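Local coordinates for protein Thf1 (Thermosynechococcus elongatus, PDB 5MJR) that associates with the FtsH protease complex involved in photosystem II repair and may take part in building the photosynthetic membrane, at residues T75-D78 / Q79-E82; N199-K202 / I203-A206; P21-V24 / S25-K28. One frame throughout, in Å; residues are numbered along the deposited sequence. Where two conformers were deposited one is given.

Contact 1 of 3, residues T75-D78 / Q79-E82; sequences TAFD and QFME
Met81 lays its CG over the middle of the Phe77 ring, one helical turn further along the chain, in a CH-pi contact with CG 3.7 Å from the ring centroid and 10° off its normal. The first torsion of Phe77 (chi1 178°) sets its CG anti to the backbone N, while bends at chi2 and chi3 of Met81 bring its CE down beside Phe77 CZ, at the far end of the ring, 3.9 Å away. The SD of Met81, 4.8 Å from the Phe77 centroid, adds an oblique Met-aromatic contact. On the Phe80 side the two rings meet obliquely, planes at 59°, with Phe77 CD2 4.2 Å from Phe80 CZ. Replacing Phe77 by an alanine would probably leave Met81 CG without the ring face it rests on and its thioether less restrained.

Backbone hydrogen bonds carry the helix into its last turn: Gln79 N to Thr75 O, Phe80 N to Ala76 O (3.0 Å) and Met81 N to Phe77 O. A water donates both to Ala76 O and to Gln79 OE1, tying the amide to the helix backbone.

Met81 is the first residue to leave helical geometry, at the end of helix 67-80. Phe77 and Met81 pack on helix 90-100, where Phe94 meets Phe77 edge-to-face; Phe80 faces helix 41-58, and Thr75 touches helices 150-162 and 186-198.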
loop_
_atom_site.group_PDB
_atom_site.type_symbol
_atom_site.label_atom_id
_atom_site.label_comp_id
_atom_site.label_asym_id
_atom_site.label_seq_id
_atom_site.Cartn_x
_atom_site.Cartn_y
_atom_site.Cartn_z
ATOM N N THR A 75 2.370 0.499 -3.846
ATOM C CA THR A 75 1.891 1.825 -4.407
ATOM C C THR A 75 2.618 2.964 -3.731
ATOM O O THR A 75 3.065 3.903 -4.430
ATOM C CB THR A 75 0.335 1.911 -4.204
ATOM O OG1 THR A 75 -0.277 0.869 -4.956
ATOM C CG2 THR A 75 -0.169 3.246 -4.712
ATOM N N ALA A 76 2.641 2.968 -2.389
ATOM C CA ALA A 76 3.267 4.067 -1.659
ATOM C C ALA A 76 4.785 4.172 -2.074
ATOM O O ALA A 76 5.301 5.292 -2.301
ATOM C CB ALA A 76 3.146 3.909 -0.195
ATOM N N PHE A 77 5.463 3.025 -2.060
ATOM C CA PHE A 77 6.867 2.995 -2.422
ATOM C C PHE A 77 7.023 3.539 -3.838
ATOM O O PHE A 77 7.856 4.426 -4.088
ATOM C CB PHE A 77 7.409 1.564 -2.318
ATOM C CG PHE A 77 8.852 1.429 -2.714
ATOM C CD1 PHE A 77 9.199 1.207 -3.956
ATOM C CD2 PHE A 77 9.842 1.542 -1.717
ATOM C CE1 PHE A 77 10.597 1.037 -4.318
ATOM C CE2 PHE A 77 11.197 1.392 -2.065
ATOM C CZ PHE A 77 11.547 1.180 -3.333
ATOM N N ASP A 78 6.271 2.996 -4.790
ATOM C CA ASP A 78 6.442 3.407 -6.175
ATOM C C ASP A 78 6.183 4.918 -6.355
ATOM O O ASP A 78 6.891 5.568 -7.113
ATOM C CB ASP A 78 5.503 2.680 -7.072
ATOM C CG ASP A 78 5.905 1.230 -7.379
ATOM O OD1 ASP A 78 6.970 0.731 -6.914
ATOM O OD2 ASP A 78 5.006 0.511 -7.938
ATOM N N GLN A 79 5.220 5.474 -5.619
ATOM C CA GLN A 79 4.877 6.898 -5.743
ATOM C C GLN A 79 5.955 7.747 -5.189
ATOM O O GLN A 79 6.414 8.693 -5.880
ATOM C CB GLN A 79 3.536 7.189 -5.052
ATOM C CG GLN A 79 3.026 8.623 -5.197
ATOM C CD GLN A 79 3.773 9.722 -4.484
ATOM O OE1 GLN A 79 4.140 9.625 -3.328
ATOM N NE2 GLN A 79 3.918 10.890 -5.251
ATOM N N PHE A 80 6.482 7.485 -3.980
ATOM C CA PHE A 80 7.560 8.343 -3.410
ATOM C C PHE A 80 8.849 8.119 -4.151
ATOM O O PHE A 80 9.681 9.044 -4.134
ATOM C CB PHE A 80 7.650 8.408 -1.903
ATOM C CG PHE A 80 8.336 7.314 -1.172
ATOM C CD1 PHE A 80 9.709 6.970 -1.322
ATOM C CD2 PHE A 80 7.586 6.549 -0.264
ATOM C CE1 PHE A 80 10.200 5.905 -0.538
ATOM C CE2 PHE A 80 8.124 5.520 0.457
ATOM C CZ PHE A 80 9.401 5.172 0.269
ATOM N N MET A 81 9.054 6.977 -4.786
ATOM C CA MET A 81 10.265 6.703 -5.481
ATOM C C MET A 81 10.190 7.041 -6.974
ATOM O O MET A 81 11.178 6.762 -7.699
ATOM C CB MET A 81 10.637 5.214 -5.311
ATOM C CG MET A 81 10.976 4.819 -3.877
ATOM S SD MET A 81 12.559 5.507 -3.288
ATOM C CE MET A 81 13.712 4.389 -4.066
ATOM N N GLU A 82 9.101 7.697 -7.425
ATOM C CA GLU A 82 8.925 7.911 -8.845
ATOM C C GLU A 82 10.030 8.750 -9.513
ATOM O O GLU A 82 10.298 8.648 -10.688
ATOM C CB GLU A 82 7.516 8.493 -9.104
ATOM C CG GLU A 82 7.254 9.829 -8.604
ATOM C CD GLU A 82 5.819 10.322 -8.835
ATOM O OE1 GLU A 82 5.132 9.696 -9.660
ATOM O OE2 GLU A 82 5.430 11.320 -8.162
HETATM O O HOH W 1 4.042 7.615 -1.427
#

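Contact 2 of 3, residues N199-K202 / I203-A206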
loop_
_atom_site.group_PDB
_atom_site.type_symbol
_atom_site.label_atom_id
_atom_site.label_comp_id
_atom_site.label_asym_id
_atom_site.label_seq_id
_atom_site.Cartn_x
_atom_site.Cartn_y
_atom_site.Cartn_z
ATOM N N ASN A 199 -0.166 15.344 -0.429
ATOM C CA ASN A 199 1.290 15.418 -0.116
ATOM C C ASN A 199 2.189 14.827 -1.244
ATOM O O ASN A 199 3.425 14.805 -1.104
ATOM C CB ASN A 199 1.638 14.816 1.201
ATOM C CG ASN A 199 1.237 15.668 2.322
ATOM O OD1 ASN A 199 1.429 16.867 2.296
ATOM N ND2 ASN A 199 0.593 15.053 3.302
ATOM N N LEU A 200 1.554 14.562 -2.399
ATOM C CA LEU A 200 2.242 13.874 -3.497
ATOM C C LEU A 200 3.567 14.623 -3.848
ATOM O O LEU A 200 4.506 13.952 -4.270
ATOM C CB LEU A 200 1.336 13.645 -4.700
ATOM C CG LEU A 200 0.193 12.663 -4.617
ATOM C CD1 LEU A 200 -0.658 12.827 -5.897
ATOM C CD2 LEU A 200 0.609 11.192 -4.404
ATOM N N ASP A 201 3.598 15.965 -3.751
ATOM C CA ASP A 201 4.744 16.703 -4.326
ATOM C C ASP A 201 5.755 17.098 -3.240
ATOM O O ASP A 201 6.811 17.643 -3.571
ATOM C CB ASP A 201 4.293 17.983 -5.028
ATOM C CG ASP A 201 5.391 18.644 -5.888
ATOM O OD1 ASP A 201 5.998 18.034 -6.861
ATOM O OD2 ASP A 201 5.542 19.860 -5.549
ATOM N N LYS A 202 5.439 16.811 -1.971
ATOM C CA LYS A 202 6.304 17.272 -0.831
ATOM C C LYS A 202 7.758 16.775 -0.911
ATOM O O LYS A 202 8.740 17.564 -0.689
ATOM C CB LYS A 202 5.655 16.967 0.488
ATOM C CG LYS A 202 4.439 17.897 0.760
ATOM C CD LYS A 202 4.630 18.569 2.083
ATOM C CE LYS A 202 3.445 19.442 2.474
ATOM N NZ LYS A 202 3.172 19.212 3.943
ATOM N N ILE A 203 7.935 15.560 -1.448
ATOM C CA ILE A 203 9.289 15.031 -1.566
ATOM C C ILE A 203 10.100 15.837 -2.615
ATOM O O ILE A 203 11.342 15.817 -2.591
ATOM C CB ILE A 203 9.274 13.572 -1.992
ATOM C CG1 ILE A 203 10.624 12.883 -1.700
ATOM C CG2 ILE A 203 8.807 13.443 -3.452
ATOM C CD1 ILE A 203 10.588 11.376 -1.613
ATOM N N ASN A 204 9.442 16.614 -3.515
ATOM C CA ASN A 204 10.113 17.460 -4.516
ATOM C C ASN A 204 10.371 18.874 -4.068
ATOM O O ASN A 204 10.859 19.663 -4.888
ATOM C CB ASN A 204 9.202 17.494 -5.764
ATOM C CG ASN A 204 9.055 16.144 -6.409
ATOM O OD1 ASN A 204 9.958 15.329 -6.494
ATOM N ND2 ASN A 204 7.788 15.866 -6.775
ATOM N N GLN A 205 10.045 19.179 -2.821
ATOM C CA GLN A 205 10.136 20.552 -2.293
ATOM C C GLN A 205 11.164 20.672 -1.201
ATOM O O GLN A 205 11.518 19.666 -0.588
ATOM C CB GLN A 205 8.767 20.949 -1.706
ATOM C CG GLN A 205 7.616 20.791 -2.694
ATOM C CD GLN A 205 6.240 21.119 -2.139
ATOM O OE1 GLN A 205 6.130 21.641 -1.038
ATOM N NE2 GLN A 205 5.170 20.785 -2.929
ATOM N N ALA A 206 11.661 21.877 -0.911
ATOM C CA ALA A 206 12.633 22.053 0.268
ATOM C C ALA A 206 11.921 21.721 1.560
ATOM O O ALA A 206 12.459 21.199 2.560
ATOM C CB ALA A 206 13.193 23.443 0.345
HETATM O O HOH W 2 5.951 13.462 -1.287
#
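Asp201 offers its two carboxylate oxygens to two side-chain amides, Asn204 and Gln205, each crossing it at about a right angle. Asn204 ND2 donates to OD1 of Asp201 over 2.8 Å (N-H...O 166°), reaching that oxygen from above the carboxylate plane. In the conformer modelled here, Gln205 NE2 donates to OD2 of Asp201 on its anti side, likewise at 2.8 Å and straighter, at 171°. Both acceptors lie close to the planes of the amides that serve them, although those planes are turned well away from that of the carboxylate. With CG of Asp201 anti to its backbone N (chi1 -168°), the carboxylate swings forward along the chain to where the amides can grip it. Together, when Gln205 takes this conformer, the two bonds would restrain the rotation of the carboxylate and be expected to stabilise its negative charge.

The backbone beneath turns tightly. Asn204 N bonds to Asp201 O at 2.8 Å and Gln205 N to Lys202 O at 3.0 Å, both i to i+3, and a water accepts from Ile203 N and lies 2.9 Å from Asn199 O.

This surface turn follows helix 186-198, within the predicted coiled-coil range, though here the chain makes only a short 3-10 segment between loops. Ile203 anchors it on helix 41-58 through Ile42, Tyr43 and Phe46, and Leu200 O accepts from Gln79 on helix 67-80.

Contact 3 of 3, residues P21-V24 / S25-K28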
loop_
_atom_site.group_PDB
_atom_site.type_symbol
_atom_site.label_atom_id
_atom_site.label_comp_id
_atom_site.label_asym_id
_atom_site.label_seq_id
_atom_site.Cartn_x
_atom_site.Cartn_y
_atom_site.Cartn_z
ATOM N N PRO A 21 14.319 -10.042 21.040
ATOM C CA PRO A 21 13.214 -9.459 20.256
ATOM C C PRO A 21 13.748 -8.594 19.135
ATOM O O PRO A 21 14.627 -7.750 19.384
ATOM C CB PRO A 21 12.444 -8.593 21.273
ATOM C CG PRO A 21 13.103 -8.867 22.587
ATOM C CD PRO A 21 14.548 -9.204 22.225
ATOM N N ARG A 22 13.238 -8.753 17.911
ATOM C CA ARG A 22 13.798 -7.977 16.764
ATOM C C ARG A 22 13.274 -6.515 16.843
ATOM O O ARG A 22 12.050 -6.240 16.967
ATOM C CB ARG A 22 13.229 -8.480 15.467
ATOM C CG ARG A 22 13.787 -7.830 14.186
ATOM C CD ARG A 22 12.949 -8.108 12.847
ATOM N NE ARG A 22 13.461 -7.643 11.458
ATOM C CZ ARG A 22 14.599 -8.205 11.077
ATOM N NH1 ARG A 22 15.126 -9.224 11.793
ATOM N NH2 ARG A 22 15.200 -7.924 9.949
ATOM N N THR A 23 14.189 -5.554 16.840
ATOM C CA THR A 23 13.788 -4.116 16.945
ATOM C C THR A 23 13.893 -3.379 15.593
ATOM O O THR A 23 14.404 -3.894 14.611
ATOM C CB THR A 23 14.671 -3.406 17.944
ATOM O OG1 THR A 23 15.948 -3.186 17.302
ATOM C CG2 THR A 23 14.870 -4.192 19.234
ATOM N N VAL A 24 13.326 -2.156 15.587
ATOM C CA VAL A 24 13.478 -1.319 14.440
ATOM C C VAL A 24 14.943 -1.201 14.002
ATOM O O VAL A 24 15.279 -1.113 12.850
ATOM C CB VAL A 24 12.833 0.075 14.726
ATOM C CG1 VAL A 24 13.380 1.134 13.794
ATOM C CG2 VAL A 24 11.318 -0.020 14.660
ATOM N N SER A 25 15.837 -1.105 15.005
ATOM C CA SER A 25 17.260 -1.027 14.696
ATOM C C SER A 25 17.799 -2.244 13.938
ATOM O O SER A 25 18.627 -2.104 13.016
ATOM C CB SER A 25 18.095 -0.793 15.930
ATOM O OG SER A 25 17.764 0.521 16.440
ATOM N N ASP A 26 17.298 -3.441 14.311
ATOM C CA ASP A 26 17.640 -4.659 13.589
ATOM C C ASP A 26 17.102 -4.582 12.141
ATOM O O ASP A 26 17.772 -4.965 11.226
ATOM C CB ASP A 26 17.042 -5.870 14.308
ATOM C CG ASP A 26 17.685 -6.150 15.655
ATOM O OD1 ASP A 26 18.964 -6.054 15.785
ATOM O OD2 ASP A 26 16.874 -6.426 16.651
ATOM N N THR A 27 15.859 -4.122 12.005
ATOM C CA THR A 27 15.270 -3.995 10.665
ATOM C C THR A 27 16.122 -3.005 9.772
ATOM O O THR A 27 16.426 -3.322 8.611
ATOM C CB THR A 27 13.804 -3.501 10.817
ATOM O OG1 THR A 27 13.122 -4.547 11.486
ATOM C CG2 THR A 27 13.160 -3.238 9.463
ATOM N N LYS A 28 16.507 -1.845 10.333
ATOM C CA LYS A 28 17.295 -0.918 9.568
ATOM C C LYS A 28 18.668 -1.487 9.248
ATOM O O LYS A 28 19.120 -1.332 8.118
ATOM C CB LYS A 28 17.456 0.350 10.362
ATOM C CG LYS A 28 16.169 1.220 10.387
ATOM C CD LYS A 28 16.419 2.598 11.018
ATOM C CE LYS A 28 15.156 3.459 11.113
ATOM N NZ LYS A 28 15.397 4.843 11.717
#
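A capping box opens helix 24-34, with Thr23 at the N-cap and Asp26 as its reciprocal partner. Asp26 N donates to Thr23 OG1 at 3.3 Å, while Thr23 N returns a nearly straight bond to OD2 of Asp26 (2.8 Å, N-H...O 174°), arriving on the anti side and 24° out of the carboxylate plane. OG1 of Thr23 is able to face the helix start because it stands between the backbone N and the carbonyl carbon (chi1 76°). The other oxygen of Asp26, OD1, makes a salt bridge with Arg29, so both ends of the carboxylate are held.

Behind the cap the first helical bonds form, Thr27 N to Thr23 O (3.0 Å, in the carbonyl plane) and Lys28 N to Val24 O at 2.9 Å. The extended Arg22 chain runs past the box: its CG rests 3.8 Å from CB of Asp26, and its NE lies 3.1 Å from Thr27 OG1. Arg22 NH2 bonds to Ala100 O, and Thr27 OG1 is paired with His55 ND1. Val24 and Lys28 lie side by side, CG1 of Val24 4.0 Å from CE of Lys28, whose NZ reaches Glu48 in a salt bridge.

Such reciprocal bonding between residues N-cap and N3 is the hallmark of the capping box: two amides at the helix start receive side-chain acceptors, and the aspartate's negative charge is likely to sit favourably beside the positive end of the helix dipole.

Overall arrangement
Contact 1 is the partly buried one, its centre about 9 Å from that of the chain, whereas contacts 2 and 3 lie at the surface near the two ends of the modelled chain. The chemistry follows: rings and a thioether in contact 1, carboxylate and amides in contact 2, and a threonine-aspartate cap in contact 3. The first two adjoin, with the Gln79 amide probably hydrogen-bonded to Leu200 O and Ile203 CD1 packed on Phe80 O, so the end of helix 67-80 meets the turn after helix 186-198. Contact 3 stands apart, its nearest atoms about 12 Å from contact 1 and 16 Å from contact 2. All three nevertheless pack side chains against helix 41-58.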